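Local atomic coordinates of dinoflagellate luciferase (Lingulodinium polyedrum, PDB entry 1VPR), a protein that catalyses the blue-light-emitting oxidation of dinoflagellate luciferin, an open tetrapyrrole, by molecular oxygen, this chain being the third of its three homologous luciferase domains. Residues Ser87-Met92 and Tyr285-Gln290; Thr323-Arg328 and Thr341-Leu346; Ala223-Ala228 and Phe238-Val243; Pro156-Leu161 and Pro255-Lys260. All blocks are in the same frame, centred on the assembly; numbering follows the deposited sequence.

Contact 1. Residues Ser87-Met92 and Tyr285-Gln290; sequences SEVQAM and YTFMRQ
The selenium of Met92, a selenomethionine, lies in the plane of the Tyr285 ring and at its edge, 3.7 Å from Tyr285 CD2. This Met-aromatic contact seats the first turns of helix 87-100 on strand 285-294 of the luciferase beta barrel, a calycin-type fold. Seen from the ring centroid, SE stands 5.0 Å away and 89° off the normal, against the rim C-H groups rather than above the pi cloud. The same selenium has a second, looser Met-aromatic partner in Phe287, approached obliquely.

Helix and strand segments run at 49° to each other, their axes 11.6 Å apart at closest approach, and the contacts across that distance are made by side chains. Val89, one turn before Met92, divides its two methyls between the two rings. CG1, anti to the backbone N (chi1 165°), reaches Phe287 CZ at 4.2 Å, while CG2 touches Tyr285 CE2 at 3.8 Å. Val89 and Met92 each cross the tyrosine side chain at about a right angle. Around them, Val282 of the neighbouring strand 271-282 touches both Met92 and Phe287, and Cys81 packs on Val89 and Tyr285. Phe287 is buried further by Thr93 and Leu96 of the same helix. Its CZ takes contacts from two helix residues, with Met92 CB 4.2 Å from this one rim atom.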
loop_
_atom_site.group_PDB
_atom_site.type_symbol
_atom_site.label_atom_id
_atom_site.label_comp_id
_atom_site.label_asym_id
_atom_site.label_seq_id
_atom_site.Cartn_x
_atom_site.Cartn_y
_atom_site.Cartn_z
ATOM N N SER A 87 -20.603 9.652 -13.752
ATOM C CA SER A 87 -21.642 8.640 -13.599
ATOM C C SER A 87 -21.387 7.369 -14.389
ATOM O O SER A 87 -21.749 6.279 -13.954
ATOM C CB SER A 87 -23.012 9.231 -13.970
ATOM O OG SER A 87 -22.991 9.827 -15.257
ATOM N N GLU A 88 -20.748 7.505 -15.543
ATOM C CA GLU A 88 -20.460 6.349 -16.381
ATOM C C GLU A 88 -19.546 5.364 -15.671
ATOM O O GLU A 88 -19.848 4.182 -15.581
ATOM C CB GLU A 88 -19.780 6.800 -17.663
ATOM C CG GLU A 88 -20.423 6.271 -18.916
ATOM C CD GLU A 88 -21.594 7.122 -19.368
ATOM O OE1 GLU A 88 -22.745 6.852 -18.929
ATOM O OE2 GLU A 88 -21.347 8.071 -20.162
ATOM N N VAL A 89 -18.413 5.860 -15.189
ATOM C CA VAL A 89 -17.446 5.031 -14.481
ATOM C C VAL A 89 -18.077 4.474 -13.214
ATOM O O VAL A 89 -17.847 3.317 -12.868
ATOM C CB VAL A 89 -16.166 5.848 -14.160
ATOM C CG1 VAL A 89 -15.300 5.133 -13.121
ATOM C CG2 VAL A 89 -15.379 6.079 -15.455
ATOM N N GLN A 90 -18.881 5.284 -12.523
ATOM C CA GLN A 90 -19.563 4.825 -11.307
ATOM C C GLN A 90 -20.412 3.575 -11.566
ATOM O O GLN A 90 -20.359 2.607 -10.808
ATOM C CB GLN A 90 -20.491 5.914 -10.769
ATOM C CG GLN A 90 -19.786 7.067 -10.087
ATOM C CD GLN A 90 -20.781 8.115 -9.570
ATOM O OE1 GLN A 90 -21.616 7.816 -8.710
ATOM N NE2 GLN A 90 -20.702 9.342 -10.106
ATOM N N ALA A 91 -21.212 3.595 -12.627
ATOM C CA ALA A 91 -22.056 2.442 -12.938
ATOM C C ALA A 91 -21.232 1.194 -13.277
ATOM O O ALA A 91 -21.594 0.067 -12.903
ATOM C CB ALA A 91 -22.988 2.785 -14.095
HETATM N N MSE A 92 -20.127 1.372 -13.992
HETATM C CA MSE A 92 -19.316 0.207 -14.311
HETATM C C MSE A 92 -18.745 -0.319 -13.004
HETATM O O MSE A 92 -18.660 -1.525 -12.795
HETATM C CB MSE A 92 -18.174 0.583 -15.253
HETATM C CG MSE A 92 -18.635 1.102 -16.589
HETATM SE SE MSE A 92 -17.180 1.894 -17.609
HETATM C CE MSE A 92 -17.027 0.578 -18.982
ATOM N N TYR A 285 -12.341 1.449 -21.118
ATOM C CA TYR A 285 -11.349 1.661 -20.040
ATOM C C TYR A 285 -10.624 0.445 -19.534
ATOM O O TYR A 285 -10.984 -0.690 -19.844
ATOM C CB TYR A 285 -12.027 2.264 -18.806
ATOM C CG TYR A 285 -12.759 3.540 -19.082
ATOM C CD1 TYR A 285 -12.088 4.640 -19.618
ATOM C CD2 TYR A 285 -14.129 3.662 -18.803
ATOM C CE1 TYR A 285 -12.763 5.838 -19.873
ATOM C CE2 TYR A 285 -14.816 4.878 -19.061
ATOM C CZ TYR A 285 -14.115 5.948 -19.596
ATOM O OH TYR A 285 -14.764 7.129 -19.898
ATOM N N THR A 286 -9.596 0.703 -18.720
ATOM C CA THR A 286 -8.859 -0.367 -18.075
ATOM C C THR A 286 -9.048 -0.147 -16.575
ATOM O O THR A 286 -8.862 0.957 -16.076
ATOM C CB THR A 286 -7.344 -0.330 -18.413
ATOM O OG1 THR A 286 -7.162 -0.558 -19.819
ATOM C CG2 THR A 286 -6.595 -1.435 -17.628
ATOM N N PHE A 287 -9.444 -1.192 -15.859
ATOM C CA PHE A 287 -9.634 -1.086 -14.432
ATOM C C PHE A 287 -8.652 -1.988 -13.699
ATOM O O PHE A 287 -8.078 -2.909 -14.275
ATOM C CB PHE A 287 -11.058 -1.514 -14.019
ATOM C CG PHE A 287 -12.113 -0.466 -14.256
ATOM C CD1 PHE A 287 -12.566 -0.185 -15.547
ATOM C CD2 PHE A 287 -12.666 0.226 -13.187
ATOM C CE1 PHE A 287 -13.548 0.768 -15.757
ATOM C CE2 PHE A 287 -13.648 1.183 -13.394
ATOM C CZ PHE A 287 -14.090 1.454 -14.675
HETATM N N MSE A 288 -8.471 -1.710 -12.418
HETATM C CA MSE A 288 -7.620 -2.529 -11.596
HETATM C C MSE A 288 -8.428 -2.860 -10.364
HETATM O O MSE A 288 -8.994 -1.965 -9.739
HETATM C CB MSE A 288 -6.333 -1.789 -11.169
HETATM C CG MSE A 288 -5.611 -2.539 -10.054
HETATM SE SE MSE A 288 -3.903 -1.758 -9.531
HETATM C CE MSE A 288 -2.887 -2.504 -10.881
ATOM N N ARG A 289 -8.496 -4.138 -10.014
ATOM C CA ARG A 289 -9.201 -4.518 -8.815
ATOM C C ARG A 289 -8.205 -5.067 -7.820
ATOM O O ARG A 289 -7.438 -5.974 -8.121
ATOM C CB ARG A 289 -10.286 -5.578 -9.072
ATOM C CG ARG A 289 -11.056 -5.930 -7.783
ATOM C CD ARG A 289 -12.004 -7.132 -7.968
ATOM N NE ARG A 289 -11.270 -8.376 -8.241
ATOM C CZ ARG A 289 -11.820 -9.466 -8.784
ATOM N NH1 ARG A 289 -11.088 -10.550 -8.998
ATOM N NH2 ARG A 289 -13.105 -9.472 -9.127
ATOM N N GLN A 290 -8.215 -4.487 -6.629
ATOM C CA GLN A 290 -7.343 -4.918 -5.541
ATOM C C GLN A 290 -8.224 -5.677 -4.542
ATOM O O GLN A 290 -9.267 -5.176 -4.129
ATOM C CB GLN A 290 -6.755 -3.676 -4.871
ATOM C CG GLN A 290 -5.858 -3.921 -3.673
ATOM C CD GLN A 290 -5.284 -2.628 -3.150
ATOM O OE1 GLN A 290 -4.595 -1.900 -3.875
ATOM N NE2 GLN A 290 -5.568 -2.328 -1.885
#

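Contact 2. Residues Thr323-Arg328 and Thr341-Leu346; sequences TALAGR and TLAKDL
Ala343 lays its methyl over the Gly327-Arg328 peptide, CB coming to 3.3 Å from Gly327 C and 3.4 Å from Arg328 N. The CA of Gly327 is the nearest to that of Ala343 across the two segments. Leu325 CB also meets Ala343 CB at 3.9 Å. In the leucine, CG stands anti to the carbonyl carbon (chi1 -55°), and Leu325 CD1 lies 3.8 Å from Thr341 O. Trp145 packs on both Leu325 and Thr341.

Polar links lie at the other end of the contact. One water accepts from Thr323 N at 3.0 Å and donates to Asp345 OD1 at 2.7 Å, bridging the helix and the later loop. The same carboxylate bonds Tyr322 N through OD2 and forms a salt bridge with Lys134 through OD1, while Thr323 OG1 is held by Leu136 O. Ala343 N is bonded to Asp329 OD2, and Ala343 is the centre of an inverse gamma turn that presents its methyl. What it packs on is a Schellman motif: Ala326, at positive phi, ends helix 321-324, and a type I' turn from Leu325 to Arg328 carries the chain away.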
loop_
_atom_site.group_PDB
_atom_site.type_symbol
_atom_site.label_atom_id
_atom_site.label_comp_id
_atom_site.label_asym_id
_atom_site.label_seq_id
_atom_site.Cartn_x
_atom_site.Cartn_y
_atom_site.Cartn_z
ATOM N N THR A 323 16.302 -9.286 6.582
ATOM C CA THR A 323 15.554 -9.061 7.818
ATOM C C THR A 323 14.327 -9.964 7.902
ATOM O O THR A 323 14.163 -10.737 8.853
ATOM C CB THR A 323 15.095 -7.590 7.931
ATOM O OG1 THR A 323 16.241 -6.733 8.019
ATOM C CG2 THR A 323 14.211 -7.385 9.182
ATOM N N ALA A 324 13.474 -9.895 6.882
ATOM C CA ALA A 324 12.250 -10.676 6.868
ATOM C C ALA A 324 12.430 -12.189 6.980
ATOM O O ALA A 324 11.615 -12.849 7.634
ATOM C CB ALA A 324 11.433 -10.337 5.624
ATOM N N LEU A 325 13.454 -12.747 6.329
ATOM C CA LEU A 325 13.697 -14.184 6.401
ATOM C C LEU A 325 14.763 -14.505 7.468
ATOM O O LEU A 325 15.221 -15.647 7.585
ATOM C CB LEU A 325 14.136 -14.718 5.024
ATOM C CG LEU A 325 13.182 -14.421 3.847
ATOM C CD1 LEU A 325 13.764 -15.030 2.555
ATOM C CD2 LEU A 325 11.780 -15.027 4.143
ATOM N N ALA A 326 15.144 -13.502 8.257
ATOM C CA ALA A 326 16.155 -13.694 9.298
ATOM C C ALA A 326 17.373 -14.427 8.762
ATOM O O ALA A 326 17.884 -15.350 9.407
ATOM C CB ALA A 326 15.571 -14.486 10.485
ATOM N N GLY A 327 17.821 -14.039 7.575
ATOM C CA GLY A 327 18.997 -14.656 6.991
ATOM C C GLY A 327 18.851 -16.080 6.493
ATOM O O GLY A 327 19.846 -16.694 6.114
ATOM N N ARG A 328 17.637 -16.615 6.458
ATOM C CA ARG A 328 17.460 -17.993 5.998
ATOM C C ARG A 328 17.036 -18.134 4.547
ATOM O O ARG A 328 15.885 -17.863 4.194
ATOM C CB ARG A 328 16.446 -18.733 6.891
ATOM C CG ARG A 328 16.298 -20.212 6.510
ATOM C CD ARG A 328 15.250 -20.980 7.319
ATOM N NE ARG A 328 15.027 -22.311 6.748
ATOM C CZ ARG A 328 14.110 -23.184 7.175
ATOM N NH1 ARG A 328 13.988 -24.365 6.580
ATOM N NH2 ARG A 328 13.318 -22.878 8.198
ATOM N N THR A 341 13.530 -17.875 -2.590
ATOM C CA THR A 341 14.023 -16.507 -2.502
ATOM C C THR A 341 15.144 -16.524 -1.476
ATOM O O THR A 341 14.967 -17.059 -0.380
ATOM C CB THR A 341 12.913 -15.511 -2.075
ATOM O OG1 THR A 341 12.029 -15.281 -3.187
ATOM C CG2 THR A 341 13.528 -14.152 -1.639
ATOM N N LEU A 342 16.302 -15.980 -1.847
ATOM C CA LEU A 342 17.467 -15.922 -0.970
ATOM C C LEU A 342 17.340 -14.765 0.018
ATOM O O LEU A 342 16.850 -13.675 -0.322
ATOM C CB LEU A 342 18.757 -15.754 -1.792
ATOM C CG LEU A 342 18.957 -16.820 -2.885
ATOM C CD1 LEU A 342 20.177 -16.504 -3.738
ATOM C CD2 LEU A 342 19.076 -18.204 -2.218
ATOM N N ALA A 343 17.808 -15.014 1.237
ATOM C CA ALA A 343 17.758 -14.046 2.318
ATOM C C ALA A 343 18.880 -13.016 2.252
ATOM O O ALA A 343 19.648 -12.857 3.206
ATOM C CB ALA A 343 17.798 -14.792 3.650
ATOM N N LYS A 344 18.984 -12.329 1.117
ATOM C CA LYS A 344 19.998 -11.292 0.929
ATOM C C LYS A 344 19.294 -10.115 0.283
ATOM O O LYS A 344 18.489 -10.283 -0.640
ATOM C CB LYS A 344 21.126 -11.786 0.032
ATOM N N ASP A 345 19.556 -8.918 0.784
ATOM C CA ASP A 345 18.904 -7.745 0.213
ATOM C C ASP A 345 19.489 -7.390 -1.157
ATOM O O ASP A 345 20.693 -7.365 -1.327
ATOM C CB ASP A 345 19.051 -6.553 1.157
ATOM C CG ASP A 345 18.275 -6.716 2.446
ATOM O OD1 ASP A 345 18.435 -5.822 3.299
ATOM O OD2 ASP A 345 17.494 -7.690 2.623
ATOM N N LEU A 346 18.616 -7.121 -2.124
ATOM C CA LEU A 346 19.010 -6.750 -3.474
ATOM C C LEU A 346 19.905 -5.518 -3.478
ATOM O O LEU A 346 20.687 -5.333 -4.399
ATOM C CB LEU A 346 17.746 -6.499 -4.336
ATOM C CG LEU A 346 16.839 -7.718 -4.586
ATOM C CD1 LEU A 346 15.593 -7.319 -5.394
ATOM C CD2 LEU A 346 17.640 -8.779 -5.353
HETATM O O HOH W 1 16.966 -6.562 5.442
#

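Contact 3. Residues Ala223-Ala228 and Phe238-Val243; sequences AKFARA and FYEPLV
Phe225 and Leu242 lie side by side, their side chains pointing the same way from a single antiparallel beta bridge. The bridge joins the loop before strand 229-233 to the residue just after strand 237-241 in the lipocalin-like barrel. They form a non-hydrogen-bonded pair, flanked by Val243 N to Lys224 O at 3.1 Å and Ala226 N to Pro241 O at 3.0 Å. Phe225 CD2 meets Leu242 CD2 at 3.7 Å and stands equally far from Glu240 OE1. The ring and this carboxylate are turned 32° apart, in oblique contact.

Ala226 instead directs its methyl toward the strand, onto Pro241. Val243 CG2 lies beside Lys224 O. Arg227 sets out with CG anti to the backbone N (chi1 173°); its side chain crosses Pro241 obliquely, with NH2 near Pro241 CD. This NH2 donates to Tyr239 O at 2.9 Å from above the carbonyl plane, while NH1 pairs with Asp353. The tyrosine ring has Pro241 CD over the centre of one face. Two waters complete the link: one joins Arg227 N to Glu240 OE1 and Pro241 O. The buried Glu240 also forms a salt bridge with Arg230 through OE2. The second water accepts from Arg227 NE at 2.8 Å and donates to Tyr239 O at 2.6 Å.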
loop_
_atom_site.group_PDB
_atom_site.type_symbol
_atom_site.label_atom_id
_atom_site.label_comp_id
_atom_site.label_asym_id
_atom_site.label_seq_id
_atom_site.Cartn_x
_atom_site.Cartn_y
_atom_site.Cartn_z
ATOM N N ALA A 223 -1.265 9.569 3.009
ATOM C CA ALA A 223 -2.272 9.684 4.044
ATOM C C ALA A 223 -2.313 8.327 4.754
ATOM O O ALA A 223 -2.783 8.220 5.897
ATOM C CB ALA A 223 -3.616 9.974 3.425
ATOM N N LYS A 224 -1.807 7.293 4.079
ATOM C CA LYS A 224 -1.823 5.926 4.618
ATOM C C LYS A 224 -0.428 5.346 4.885
ATOM O O LYS A 224 -0.163 4.782 5.955
ATOM C CB LYS A 224 -2.580 5.009 3.636
ATOM C CG LYS A 224 -4.023 5.450 3.347
ATOM C CD LYS A 224 -4.716 4.657 2.217
ATOM C CE LYS A 224 -4.671 3.142 2.448
ATOM N NZ LYS A 224 -5.407 2.695 3.674
ATOM N N PHE A 225 0.457 5.481 3.905
ATOM C CA PHE A 225 1.814 4.968 4.000
ATOM C C PHE A 225 2.822 6.071 4.320
ATOM O O PHE A 225 2.781 7.159 3.714
ATOM C CB PHE A 225 2.197 4.280 2.673
ATOM C CG PHE A 225 1.281 3.140 2.304
ATOM C CD1 PHE A 225 0.193 3.344 1.453
ATOM C CD2 PHE A 225 1.462 1.885 2.873
ATOM C CE1 PHE A 225 -0.708 2.311 1.184
ATOM C CE2 PHE A 225 0.570 0.844 2.616
ATOM C CZ PHE A 225 -0.514 1.054 1.772
ATOM N N ALA A 226 3.742 5.779 5.240
ATOM C CA ALA A 226 4.747 6.764 5.627
ATOM C C ALA A 226 5.723 7.024 4.480
ATOM O O ALA A 226 6.229 8.121 4.354
ATOM C CB ALA A 226 5.500 6.301 6.888
ATOM N N ARG A 227 5.962 6.033 3.620
ATOM C CA ARG A 227 6.878 6.243 2.496
ATOM C C ARG A 227 6.077 6.547 1.219
ATOM O O ARG A 227 5.192 5.790 0.833
ATOM C CB ARG A 227 7.808 5.013 2.330
ATOM C CG ARG A 227 8.694 5.037 1.082
ATOM C CD ARG A 227 9.923 4.138 1.173
ATOM N NE ARG A 227 9.767 2.984 2.051
ATOM C CZ ARG A 227 10.781 2.436 2.727
ATOM N NH1 ARG A 227 12.006 2.955 2.611
ATOM N NH2 ARG A 227 10.585 1.385 3.528
ATOM N N ALA A 228 6.384 7.669 0.578
ATOM C CA ALA A 228 5.666 8.077 -0.619
ATOM C C ALA A 228 5.938 7.165 -1.809
ATOM O O ALA A 228 5.034 6.861 -2.593
ATOM C CB ALA A 228 6.053 9.543 -0.983
ATOM N N PHE A 238 9.791 -6.229 1.114
ATOM C CA PHE A 238 10.003 -4.813 1.274
ATOM C C PHE A 238 9.266 -4.438 2.536
ATOM O O PHE A 238 8.391 -5.160 3.019
ATOM C CB PHE A 238 9.601 -3.979 0.029
ATOM C CG PHE A 238 8.150 -4.064 -0.359
ATOM C CD1 PHE A 238 7.282 -3.024 -0.059
ATOM C CD2 PHE A 238 7.676 -5.151 -1.086
ATOM C CE1 PHE A 238 5.943 -3.059 -0.488
ATOM C CE2 PHE A 238 6.361 -5.198 -1.518
ATOM C CZ PHE A 238 5.486 -4.141 -1.219
ATOM N N TYR A 239 9.649 -3.311 3.089
ATOM C CA TYR A 239 9.105 -2.850 4.343
ATOM C C TYR A 239 8.182 -1.645 4.131
ATOM O O TYR A 239 8.553 -0.689 3.448
ATOM C CB TYR A 239 10.288 -2.472 5.236
ATOM C CG TYR A 239 9.932 -1.655 6.461
ATOM C CD1 TYR A 239 8.911 -2.066 7.313
ATOM C CD2 TYR A 239 10.626 -0.474 6.768
ATOM C CE1 TYR A 239 8.579 -1.337 8.456
ATOM C CE2 TYR A 239 10.299 0.272 7.904
ATOM C CZ TYR A 239 9.270 -0.176 8.746
ATOM O OH TYR A 239 8.955 0.500 9.905
ATOM N N GLU A 240 6.982 -1.715 4.697
ATOM C CA GLU A 240 6.038 -0.616 4.601
ATOM C C GLU A 240 5.728 0.021 5.956
ATOM O O GLU A 240 4.948 -0.526 6.733
ATOM C CB GLU A 240 4.716 -1.080 3.979
ATOM C CG GLU A 240 4.786 -1.388 2.491
ATOM C CD GLU A 240 4.624 -0.137 1.628
ATOM O OE1 GLU A 240 5.009 0.977 2.077
ATOM O OE2 GLU A 240 4.128 -0.285 0.490
ATOM N N PRO A 241 6.384 1.143 6.293
ATOM C CA PRO A 241 6.046 1.764 7.582
ATOM C C PRO A 241 4.716 2.485 7.343
ATOM O O PRO A 241 4.516 3.079 6.276
ATOM C CB PRO A 241 7.192 2.749 7.818
ATOM C CG PRO A 241 7.752 2.997 6.430
ATOM C CD PRO A 241 7.681 1.633 5.797
ATOM N N LEU A 242 3.816 2.444 8.320
ATOM C CA LEU A 242 2.500 3.056 8.175
ATOM C C LEU A 242 2.325 4.305 9.026
ATOM O O LEU A 242 2.913 4.424 10.123
ATOM C CB LEU A 242 1.423 2.047 8.562
ATOM C CG LEU A 242 1.547 0.657 7.934
ATOM C CD1 LEU A 242 0.452 -0.236 8.499
ATOM C CD2 LEU A 242 1.473 0.749 6.417
ATOM N N VAL A 243 1.509 5.225 8.523
ATOM C CA VAL A 243 1.206 6.466 9.217
ATOM C C VAL A 243 0.517 6.140 10.543
ATOM O O VAL A 243 0.577 6.937 11.496
ATOM C CB VAL A 243 0.267 7.351 8.372
ATOM C CG1 VAL A 243 -0.282 8.498 9.212
ATOM C CG2 VAL A 243 1.023 7.893 7.165
HETATM O O HOH W 2 5.314 3.156 3.749
HETATM O O HOH W 3 7.888 0.929 1.491
#

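Contact 4. Residues Pro156-Leu161 and Pro255-Lys260; sequences PKTNPL and PEEYRK
Glu257 reaches across to Lys157 and Thr158 and ends in a fork of hydrogen bonds. From CB the chain sets out with CG anti to the backbone N (chi1 -177°). CG lies over one face of the neighbouring Tyr258 ring, offset toward its rim, and a bend at chi2 then turns CD to the backbone of 156-161. There CD faces Lys157 N, and the two oxygens part. OE2 takes Lys157 N on its syn lone pair at 2.7 Å and also bonds Tyr154 OH. OE1 accepts twice from one residue: Thr158 N at 2.6 Å on the syn lone pair and Thr158 OG1 at 2.6 Å on the anti one. Thr158 can offer both because OG1 stands between its own backbone N and carbonyl carbon (chi1 67°). A water donates to that hydroxyl at 2.6 Å and lies 2.9 Å from Tyr258 OH.

Apolar contacts continue along the loop. Pro160 CB packs on Tyr258 CD2 at 3.7 Å, and Leu161 CD1 touches Lys260 CD at 3.7 Å, where the lysine, in cation-pi contact with Trp252, enters barrel strand 259-266. Polar bonds and apolar packing thus both join the loop before strand 163-169 to that before strand 259-266. With three donors from Lys157 and Thr158 on its two oxygens, and Tyr154 OH bonded to OE2, the carboxylate would be expected to favour its ionised form.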
loop_
_atom_site.group_PDB
_atom_site.type_symbol
_atom_site.label_atom_id
_atom_site.label_comp_id
_atom_site.label_asym_id
_atom_site.label_seq_id
_atom_site.Cartn_x
_atom_site.Cartn_y
_atom_site.Cartn_z
ATOM N N PRO A 156 6.463 -9.937 -16.717
ATOM C CA PRO A 156 5.441 -9.336 -17.570
ATOM C C PRO A 156 6.069 -8.731 -18.804
ATOM O O PRO A 156 7.145 -8.123 -18.727
ATOM C CB PRO A 156 4.797 -8.304 -16.649
ATOM C CG PRO A 156 4.814 -9.054 -15.311
ATOM C CD PRO A 156 6.258 -9.557 -15.304
ATOM N N LYS A 157 5.406 -8.896 -19.940
ATOM C CA LYS A 157 5.951 -8.389 -21.191
ATOM C C LYS A 157 5.444 -7.019 -21.624
ATOM O O LYS A 157 6.163 -6.266 -22.305
ATOM C CB LYS A 157 5.673 -9.386 -22.332
ATOM C CG LYS A 157 6.094 -10.828 -22.067
ATOM C CD LYS A 157 7.560 -10.933 -21.696
ATOM C CE LYS A 157 7.983 -12.392 -21.504
ATOM N NZ LYS A 157 7.055 -13.148 -20.591
ATOM N N THR A 158 4.219 -6.675 -21.253
ATOM C CA THR A 158 3.681 -5.396 -21.681
ATOM C C THR A 158 3.606 -4.280 -20.638
ATOM O O THR A 158 3.075 -3.215 -20.942
ATOM C CB THR A 158 2.269 -5.580 -22.291
ATOM O OG1 THR A 158 1.351 -5.987 -21.271
ATOM C CG2 THR A 158 2.297 -6.656 -23.385
ATOM N N ASN A 159 4.125 -4.510 -19.428
ATOM C CA ASN A 159 4.082 -3.502 -18.359
ATOM C C ASN A 159 2.710 -2.834 -18.257
ATOM O O ASN A 159 2.591 -1.601 -18.291
ATOM C CB ASN A 159 5.149 -2.443 -18.621
ATOM C CG ASN A 159 6.522 -3.034 -18.726
ATOM O OD1 ASN A 159 6.896 -3.910 -17.942
ATOM N ND2 ASN A 159 7.296 -2.558 -19.685
ATOM N N PRO A 160 1.654 -3.638 -18.088
ATOM C CA PRO A 160 0.286 -3.146 -17.992
ATOM C C PRO A 160 -0.074 -2.278 -16.789
ATOM O O PRO A 160 -1.068 -1.562 -16.833
ATOM C CB PRO A 160 -0.537 -4.436 -18.054
ATOM C CG PRO A 160 0.338 -5.401 -17.332
ATOM C CD PRO A 160 1.698 -5.102 -17.912
ATOM N N LEU A 161 0.710 -2.354 -15.717
ATOM C CA LEU A 161 0.459 -1.571 -14.513
ATOM C C LEU A 161 1.015 -0.145 -14.620
ATOM O O LEU A 161 0.607 0.747 -13.863
ATOM C CB LEU A 161 1.106 -2.254 -13.311
ATOM C CG LEU A 161 0.847 -3.764 -13.197
ATOM C CD1 LEU A 161 1.558 -4.322 -11.966
ATOM C CD2 LEU A 161 -0.648 -4.008 -13.119
ATOM N N PRO A 255 3.355 -13.313 -11.224
ATOM C CA PRO A 255 3.340 -14.612 -11.900
ATOM C C PRO A 255 2.618 -14.664 -13.229
ATOM O O PRO A 255 2.719 -15.666 -13.949
ATOM C CB PRO A 255 2.629 -15.476 -10.877
ATOM C CG PRO A 255 1.483 -14.521 -10.487
ATOM C CD PRO A 255 2.223 -13.215 -10.279
ATOM N N GLU A 256 1.895 -13.597 -13.549
ATOM C CA GLU A 256 1.072 -13.561 -14.751
ATOM C C GLU A 256 1.202 -12.218 -15.408
ATOM O O GLU A 256 1.722 -11.289 -14.807
ATOM C CB GLU A 256 -0.381 -13.754 -14.363
ATOM C CG GLU A 256 -0.691 -15.086 -13.750
ATOM C CD GLU A 256 -2.035 -15.079 -13.040
ATOM O OE1 GLU A 256 -2.931 -14.312 -13.447
ATOM O OE2 GLU A 256 -2.193 -15.849 -12.075
ATOM N N GLU A 257 0.686 -12.084 -16.626
ATOM C CA GLU A 257 0.823 -10.802 -17.289
ATOM C C GLU A 257 -0.006 -9.681 -16.674
ATOM O O GLU A 257 0.461 -8.545 -16.585
ATOM C CB GLU A 257 0.464 -10.917 -18.768
ATOM C CG GLU A 257 0.648 -9.623 -19.526
ATOM C CD GLU A 257 2.109 -9.271 -19.771
ATOM O OE1 GLU A 257 2.362 -8.120 -20.188
ATOM O OE2 GLU A 257 3.002 -10.141 -19.560
ATOM N N TYR A 258 -1.222 -9.992 -16.238
ATOM C CA TYR A 258 -2.108 -8.963 -15.719
ATOM C C TYR A 258 -2.519 -9.040 -14.272
ATOM O O TYR A 258 -3.467 -8.368 -13.873
ATOM C CB TYR A 258 -3.361 -8.899 -16.582
ATOM C CG TYR A 258 -3.067 -8.624 -18.041
ATOM C CD1 TYR A 258 -3.028 -9.663 -18.976
ATOM C CD2 TYR A 258 -2.789 -7.330 -18.485
ATOM C CE1 TYR A 258 -2.717 -9.419 -20.329
ATOM C CE2 TYR A 258 -2.479 -7.076 -19.837
ATOM C CZ TYR A 258 -2.444 -8.129 -20.749
ATOM O OH TYR A 258 -2.138 -7.885 -22.072
ATOM N N ARG A 259 -1.827 -9.847 -13.482
ATOM C CA ARG A 259 -2.173 -9.971 -12.079
ATOM C C ARG A 259 -0.978 -10.087 -11.154
ATOM O O ARG A 259 -0.010 -10.770 -11.455
ATOM C CB ARG A 259 -3.096 -11.206 -11.850
ATOM C CG ARG A 259 -3.474 -11.364 -10.382
ATOM C CD ARG A 259 -4.593 -12.376 -10.129
ATOM N NE ARG A 259 -4.233 -13.707 -10.595
ATOM C CZ ARG A 259 -4.798 -14.818 -10.139
ATOM N NH1 ARG A 259 -5.738 -14.744 -9.202
ATOM N NH2 ARG A 259 -4.440 -15.994 -10.636
ATOM N N LYS A 260 -1.041 -9.404 -10.023
ATOM C CA LYS A 260 0.010 -9.524 -9.018
ATOM C C LYS A 260 -0.628 -10.238 -7.841
ATOM O O LYS A 260 -1.816 -10.030 -7.541
ATOM C CB LYS A 260 0.490 -8.159 -8.506
ATOM C CG LYS A 260 1.182 -7.283 -9.520
ATOM C CD LYS A 260 1.796 -6.095 -8.762
ATOM C CE LYS A 260 0.704 -5.266 -8.042
ATOM N NZ LYS A 260 1.307 -4.103 -7.356
HETATM O O HOH W 4 -0.965 -5.236 -22.238
#

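In the fold
Contacts 1, 3 and 4 all reach the ten-stranded barrel sheet, whereas contact 2 joins a short helix end to a later loop. Contact 3 is buried and lies nearest the chain centre; contact 2 is also buried, but sits peripherally, on the opposite side of the centre from contact 1. Contacts 1 and 4 are partly buried and the only pair that touch, through Met288 CE and Leu161 CD2, 3.5 Å apart. Chemistry varies with place: contact 1 is wholly apolar between helix and strand, contact 2 is methyl packing with a water bridge, contact 3 mixes backbone pairing with an arginine, a buried glutamate and waters, and contact 4 centres on one carboxylate.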